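Local coordinates for phytase (Debaryomyces castellii, PDB 2GFI), which catalyses the hydrolysis of phytate, releasing phosphate from inositol hexakisphosphate, as a 3-phytase of the histidine acid phosphatase family, at residues Leu4-Leu9 / Met271-Thr276; Leu235-Ala240 / Asn277-Gln282. All blocks are in the same frame, centred on the assembly; numbering follows the deposited sequence.

Interaction 1 of 2, residues Leu4-Leu9 / Met271-Thr276; sequences LINNGL and MCDIFT
Asn6 and Asp273 carry this contact almost alone, amide against carboxylate, the two side chains arriving from opposite directions with their flat ends only 23° from coplanar. Asn6 lies in the irregular N-terminal segment 4-9 and Asp273 lies in a 3-10 turn that begins before Met271, their CA atoms 7.9 Å apart. That gap suits two short polar side chains. In each, CG stands anti to the carbonyl carbon (chi1 -67° in Asn6), which aims both polar ends across the gap.

The tight part is the hydrogen bond from Asn6 ND2 to Asp273 OD2, 2.8 Å long but bent, with an N-H...O angle of 141°. The amide nitrogen meets the oxygen on its syn side, slightly out of the carboxylate plane. Beside it, Asn6 OD1 comes to 2.5 Å from Asp273 OD1, a very short and doubtful approach; the acid may hold a proton there. Asn6 also has a left-handed backbone conformation, which asparagine tolerates better than most residues.

The loose side belongs to Ile5. Its methyl CG2 passes 4.2 Å from Asp273 OD2, across the acid at about a right angle, while Ile5 itself remains partly exposed. Leu4 of the second subunit packs on both Asn6 and Asp273, so the polar pair lies beside an intersubunit contact. Behind Asp273, the disulfide of Cys272 with Cys259 ties the turn to helix 249-266.

Only 104 Å² is buried between the segments, so polar pairing rather than hydrophobic burial joins the N-terminal arm to this turn, with OD2 of the buried acid satisfied by an amide N-H.

Interaction 2 of 2, residues Leu235-Ala240 / Asn277-Gln282; sequences LNRFKA and NEEFIQ
Arg237 and Glu279 face each other from two separate helices, 229-241 and the first turns of 277-295, with their CA atoms 12.1 Å apart, a span bridged by long side chains alone. Both residues direct their side chains at the other helix and approach from opposite directions. Arg237 begins with CG anti to its own amide nitrogen and bends at chi3, so that the end of its guanidinium faces the acid. Glu279 runs extended beyond CG to meet it.

The result is an end-on, two-pronged salt bridge. Arg237 NH1 donates to Glu279 OE2 over 2.8 Å in an almost straight bond of 174°, lying in the guanidinium plane. Arg237 NH2 donates to Glu279 OE1 over 2.9 Å, more bent at 153° and tilted from that plane. Both oxygens use their syn lone pairs, and the two flat groups are 22° from coplanar, so neither can rotate freely without losing a bond.

Each partner has further ties. Arg237 NE forms a salt bridge with Glu100, and NH2 also bonds the carbonyl oxygen of Ile274. Glu279 OE1 accepts the backbone N-H of Thr276, the N-cap residue three positions earlier, an arrangement consistent with a capping box. Tyr230, Ala234 and Phe256 pack on the side chain of Glu279.

Arginine suits its place because its three nitrogens can serve two acids and a carbonyl together; glutamate suits the first turn of a helix, where it can reach back to the N-cap. Buried beside a helix start and a guanidinium, Glu279 is probably held ionised, and two neighbouring carboxylates should likewise favour the positive charge of Arg237.

In the fold
The centres of interactions 1 and 2 lie about 14 Å apart, on the same side of the chain's centre, among helices 229-241, 249-266 and 277-295, away from the annotated active-site residues. Along the chain their segments alternate: 4-9, 235-240, 271-276, 277-282. The last two are consecutive, so the turn that offers Asp273 to the N-terminal segment leads through a short loop into helix 277-295. The contacts also touch directly, since Phe280 packs against the backbone oxygens of Cys272 and Phe275. Both reach a third subunit, through Leu9 in interaction 1 and Glu278 in interaction 2, so both contacts lie at the border between subunits of the four-chain assembly.

Interaction 1 of 2, residues Leu4-Leu9 / Met271-Thr276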
loop_
_atom_site.group_PDB
_atom_site.type_symbol
_atom_site.label_atom_id
_atom_site.label_comp_id
_atom_site.label_asym_id
_atom_site.label_seq_id
_atom_site.Cartn_x
_atom_site.Cartn_y
_atom_site.Cartn_z
ATOM N N LEU A 4 -12.580 5.000 10.153
ATOM C CA LEU A 4 -11.783 3.878 10.677
ATOM C C LEU A 4 -12.498 2.538 10.617
ATOM O O LEU A 4 -11.898 1.487 10.810
ATOM C CB LEU A 4 -11.354 4.151 12.112
ATOM C CG LEU A 4 -10.326 5.258 12.316
ATOM C CD1 LEU A 4 -9.992 5.411 13.769
ATOM C CD2 LEU A 4 -9.078 5.008 11.510
ATOM N N ILE A 5 -13.791 2.570 10.333
ATOM C CA ILE A 5 -14.595 1.359 10.353
ATOM C C ILE A 5 -14.934 0.988 8.932
ATOM O O ILE A 5 -15.388 1.820 8.156
ATOM C CB ILE A 5 -15.858 1.620 11.199
ATOM C CG1 ILE A 5 -15.447 1.723 12.690
ATOM C CG2 ILE A 5 -16.907 0.508 10.997
ATOM C CD1 ILE A 5 -16.522 2.418 13.606
ATOM N N ASN A 6 -14.657 -0.251 8.566
ATOM C CA ASN A 6 -15.039 -0.730 7.231
ATOM C C ASN A 6 -14.459 0.166 6.163
ATOM O O ASN A 6 -15.133 0.529 5.191
ATOM C CB ASN A 6 -16.576 -0.775 7.082
ATOM C CG ASN A 6 -17.198 -1.816 7.961
ATOM O OD1 ASN A 6 -16.596 -2.847 8.213
ATOM N ND2 ASN A 6 -18.393 -1.556 8.437
ATOM N N ASN A 7 -13.200 0.528 6.324
ATOM C CA ASN A 7 -12.650 1.402 5.329
ATOM C C ASN A 7 -11.825 0.636 4.315
ATOM O O ASN A 7 -11.198 1.227 3.470
ATOM C CB ASN A 7 -11.895 2.558 5.986
ATOM C CG ASN A 7 -10.578 2.148 6.522
ATOM O OD1 ASN A 7 -10.379 1.006 6.971
ATOM N ND2 ASN A 7 -9.648 3.073 6.483
ATOM N N GLY A 8 -11.879 -0.691 4.392
ATOM C CA GLY A 8 -11.172 -1.551 3.456
ATOM C C GLY A 8 -11.719 -2.962 3.427
ATOM O O GLY A 8 -12.775 -3.276 4.023
ATOM N N LEU A 9 -10.971 -3.828 2.766
ATOM C CA LEU A 9 -11.444 -5.172 2.458
ATOM C C LEU A 9 -10.681 -6.217 3.244
ATOM O O LEU A 9 -10.986 -7.401 3.152
ATOM C CB LEU A 9 -11.307 -5.445 0.957
ATOM C CG LEU A 9 -12.066 -4.475 0.066
ATOM C CD1 LEU A 9 -11.705 -4.631 -1.408
ATOM C CD2 LEU A 9 -13.578 -4.692 0.294
ATOM N N MET A 271 -22.644 -5.344 8.329
ATOM C CA MET A 271 -23.006 -6.740 8.485
ATOM C C MET A 271 -21.776 -7.619 8.283
ATOM O O MET A 271 -21.692 -8.732 8.843
ATOM C CB MET A 271 -24.110 -7.065 7.467
ATOM C CG MET A 271 -24.842 -8.324 7.729
ATOM S SD MET A 271 -25.775 -8.294 9.248
ATOM C CE MET A 271 -27.275 -7.393 8.767
ATOM N N CYS A 272 -20.814 -7.106 7.495
ATOM C CA CYS A 272 -19.502 -7.762 7.343
ATOM C C CYS A 272 -18.728 -7.819 8.659
ATOM O O CYS A 272 -17.793 -8.650 8.793
ATOM C CB CYS A 272 -18.628 -7.057 6.318
ATOM S SG CYS A 272 -19.287 -7.223 4.668
ATOM N N ASP A 273 -19.098 -6.950 9.603
ATOM C CA ASP A 273 -18.337 -6.887 10.873
ATOM C C ASP A 273 -18.720 -7.881 11.915
ATOM O O ASP A 273 -18.121 -7.896 12.971
ATOM C CB ASP A 273 -18.460 -5.523 11.492
ATOM C CG ASP A 273 -18.046 -4.477 10.563
ATOM O OD1 ASP A 273 -17.185 -4.782 9.687
ATOM O OD2 ASP A 273 -18.523 -3.341 10.607
ATOM N N ILE A 274 -19.711 -8.707 11.634
ATOM C CA ILE A 274 -20.267 -9.568 12.698
ATOM C C ILE A 274 -19.621 -10.946 12.702
ATOM O O ILE A 274 -19.868 -11.753 13.592
ATOM C CB ILE A 274 -21.799 -9.674 12.534
ATOM C CG1 ILE A 274 -22.151 -10.540 11.325
ATOM C CG2 ILE A 274 -22.426 -8.264 12.464
ATOM C CD1 ILE A 274 -23.658 -10.869 11.213
ATOM N N PHE A 275 -18.775 -11.215 11.706
ATOM C CA PHE A 275 -18.164 -12.554 11.613
ATOM C C PHE A 275 -16.666 -12.540 11.868
ATOM O O PHE A 275 -15.975 -11.533 11.581
ATOM C CB PHE A 275 -18.476 -13.202 10.250
ATOM C CG PHE A 275 -19.926 -13.511 10.056
ATOM C CD1 PHE A 275 -20.580 -14.390 10.932
ATOM C CD2 PHE A 275 -20.647 -12.919 9.028
ATOM C CE1 PHE A 275 -21.903 -14.688 10.779
ATOM C CE2 PHE A 275 -21.995 -13.214 8.869
ATOM C CZ PHE A 275 -22.618 -14.105 9.740
ATOM N N THR A 276 -16.177 -13.658 12.386
ATOM C CA THR A 276 -14.752 -13.876 12.540
ATOM C C THR A 276 -14.208 -14.410 11.241
ATOM O O THR A 276 -14.965 -14.963 10.454
ATOM C CB THR A 276 -14.451 -14.876 13.660
ATOM O OG1 THR A 276 -15.006 -16.159 13.331
ATOM C CG2 THR A 276 -15.101 -14.432 15.006
#

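Interaction 2 of 2, residues Leu235-Ala240 / Asn277-Gln282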
loop_
_atom_site.group_PDB
_atom_site.type_symbol
_atom_site.label_atom_id
_atom_site.label_comp_id
_atom_site.label_asym_id
_atom_site.label_seq_id
_atom_site.Cartn_x
_atom_site.Cartn_y
_atom_site.Cartn_z
ATOM N N LEU A 235 -24.427 -17.575 15.826
ATOM C CA LEU A 235 -25.738 -17.320 16.402
ATOM C C LEU A 235 -25.716 -17.216 17.923
ATOM O O LEU A 235 -26.231 -16.262 18.489
ATOM C CB LEU A 235 -26.728 -18.406 15.957
ATOM C CG LEU A 235 -28.203 -18.178 16.305
ATOM C CD1 LEU A 235 -28.724 -16.819 15.764
ATOM C CD2 LEU A 235 -29.022 -19.305 15.779
ATOM N N ASN A 236 -25.105 -18.186 18.583
ATOM C CA ASN A 236 -25.019 -18.142 20.044
ATOM C C ASN A 236 -24.291 -16.925 20.502
ATOM O O ASN A 236 -24.629 -16.381 21.544
ATOM C CB ASN A 236 -24.351 -19.393 20.626
ATOM C CG ASN A 236 -25.172 -20.612 20.424
ATOM O OD1 ASN A 236 -26.367 -20.522 20.215
ATOM N ND2 ASN A 236 -24.542 -21.766 20.459
ATOM N N ARG A 237 -23.302 -16.473 19.738
ATOM C CA ARG A 237 -22.610 -15.233 20.101
ATOM C C ARG A 237 -23.547 -14.029 20.014
ATOM O O ARG A 237 -23.523 -13.128 20.860
ATOM C CB ARG A 237 -21.363 -15.025 19.253
ATOM C CG ARG A 237 -20.475 -13.891 19.713
ATOM C CD ARG A 237 -19.129 -13.836 18.927
ATOM N NE ARG A 237 -19.325 -13.578 17.496
ATOM C CZ ARG A 237 -19.151 -14.442 16.495
ATOM N NH1 ARG A 237 -18.730 -15.699 16.714
ATOM N NH2 ARG A 237 -19.393 -14.033 15.237
ATOM N N PHE A 238 -24.372 -14.021 18.979
ATOM C CA PHE A 238 -25.321 -12.931 18.743
ATOM C C PHE A 238 -26.359 -12.944 19.852
ATOM O O PHE A 238 -26.736 -11.888 20.380
ATOM C CB PHE A 238 -25.964 -13.102 17.364
ATOM C CG PHE A 238 -24.969 -13.030 16.225
ATOM C CD1 PHE A 238 -23.705 -12.451 16.418
ATOM C CD2 PHE A 238 -25.280 -13.543 14.975
ATOM C CE1 PHE A 238 -22.786 -12.378 15.384
ATOM C CE2 PHE A 238 -24.369 -13.477 13.931
ATOM C CZ PHE A 238 -23.111 -12.900 14.133
ATOM N N LYS A 239 -26.774 -14.147 20.236
ATOM C CA LYS A 239 -27.789 -14.326 21.298
ATOM C C LYS A 239 -27.239 -13.903 22.633
ATOM O O LYS A 239 -27.938 -13.261 23.399
ATOM C CB LYS A 239 -28.294 -15.771 21.355
ATOM C CG LYS A 239 -29.180 -16.126 20.185
ATOM C CD LYS A 239 -29.692 -17.571 20.278
ATOM C CE LYS A 239 -30.717 -17.820 19.193
ATOM N NZ LYS A 239 -31.107 -19.267 19.110
ATOM N N ALA A 240 -25.962 -14.200 22.880
ATOM C CA ALA A 240 -25.313 -13.909 24.163
ATOM C C ALA A 240 -25.348 -12.416 24.493
ATOM O O ALA A 240 -25.481 -12.014 25.664
ATOM C CB ALA A 240 -23.848 -14.425 24.157
ATOM N N ASN A 277 -12.893 -14.268 11.029
ATOM C CA ASN A 277 -12.236 -14.858 9.857
ATOM C C ASN A 277 -12.553 -16.340 9.731
ATOM O O ASN A 277 -12.818 -16.858 8.647
ATOM C CB ASN A 277 -10.715 -14.665 9.944
ATOM C CG ASN A 277 -10.306 -13.244 9.697
ATOM O OD1 ASN A 277 -11.034 -12.309 10.064
ATOM N ND2 ASN A 277 -9.156 -13.059 9.053
ATOM N N GLU A 278 -12.550 -17.018 10.866
ATOM C CA GLU A 278 -12.777 -18.445 10.881
ATOM C C GLU A 278 -14.196 -18.795 10.370
ATOM O O GLU A 278 -14.376 -19.795 9.717
ATOM C CB GLU A 278 -12.453 -18.965 12.272
ATOM C CG GLU A 278 -13.102 -20.286 12.632
ATOM C CD GLU A 278 -12.561 -20.865 13.925
ATOM O OE1 GLU A 278 -12.269 -20.086 14.875
ATOM O OE2 GLU A 278 -12.424 -22.110 13.973
ATOM N N GLU A 279 -15.181 -17.930 10.605
ATOM C CA GLU A 279 -16.521 -18.154 10.104
ATOM C C GLU A 279 -16.594 -17.878 8.622
ATOM O O GLU A 279 -17.192 -18.662 7.893
ATOM C CB GLU A 279 -17.538 -17.318 10.884
ATOM C CG GLU A 279 -17.716 -17.851 12.286
ATOM C CD GLU A 279 -18.114 -16.827 13.338
ATOM O OE1 GLU A 279 -18.172 -15.580 13.078
ATOM O OE2 GLU A 279 -18.340 -17.304 14.488
ATOM N N PHE A 280 -15.989 -16.782 8.169
ATOM C CA PHE A 280 -15.933 -16.489 6.748
ATOM C C PHE A 280 -15.290 -17.620 5.981
ATOM O O PHE A 280 -15.743 -17.987 4.895
ATOM C CB PHE A 280 -15.078 -15.240 6.481
ATOM C CG PHE A 280 -15.762 -13.964 6.760
ATOM C CD1 PHE A 280 -16.872 -13.581 6.022
ATOM C CD2 PHE A 280 -15.260 -13.103 7.725
ATOM C CE1 PHE A 280 -17.517 -12.350 6.278
ATOM C CE2 PHE A 280 -15.880 -11.898 7.996
ATOM C CZ PHE A 280 -17.021 -11.519 7.270
ATOM N N ILE A 281 -14.201 -18.165 6.515
ATOM C CA ILE A 281 -13.475 -19.222 5.810
ATOM C C ILE A 281 -14.322 -20.503 5.658
ATOM O O ILE A 281 -14.276 -21.192 4.618
ATOM C CB ILE A 281 -12.139 -19.480 6.540
ATOM C CG1 ILE A 281 -11.167 -18.317 6.288
ATOM C CG2 ILE A 281 -11.556 -20.795 6.147
ATOM C CD1 ILE A 281 -9.948 -18.289 7.248
ATOM N N GLN A 282 -15.113 -20.817 6.681
ATOM C CA GLN A 282 -15.984 -21.989 6.608
ATOM C C GLN A 282 -17.169 -21.690 5.716
ATOM O O GLN A 282 -17.558 -22.510 4.886
ATOM C CB GLN A 282 -16.452 -22.413 7.993
ATOM C CG GLN A 282 -15.356 -23.063 8.753
ATOM C CD GLN A 282 -15.654 -23.111 10.218
ATOM O OE1 GLN A 282 -15.545 -22.091 10.909
ATOM N NE2 GLN A 282 -16.022 -24.275 10.706
#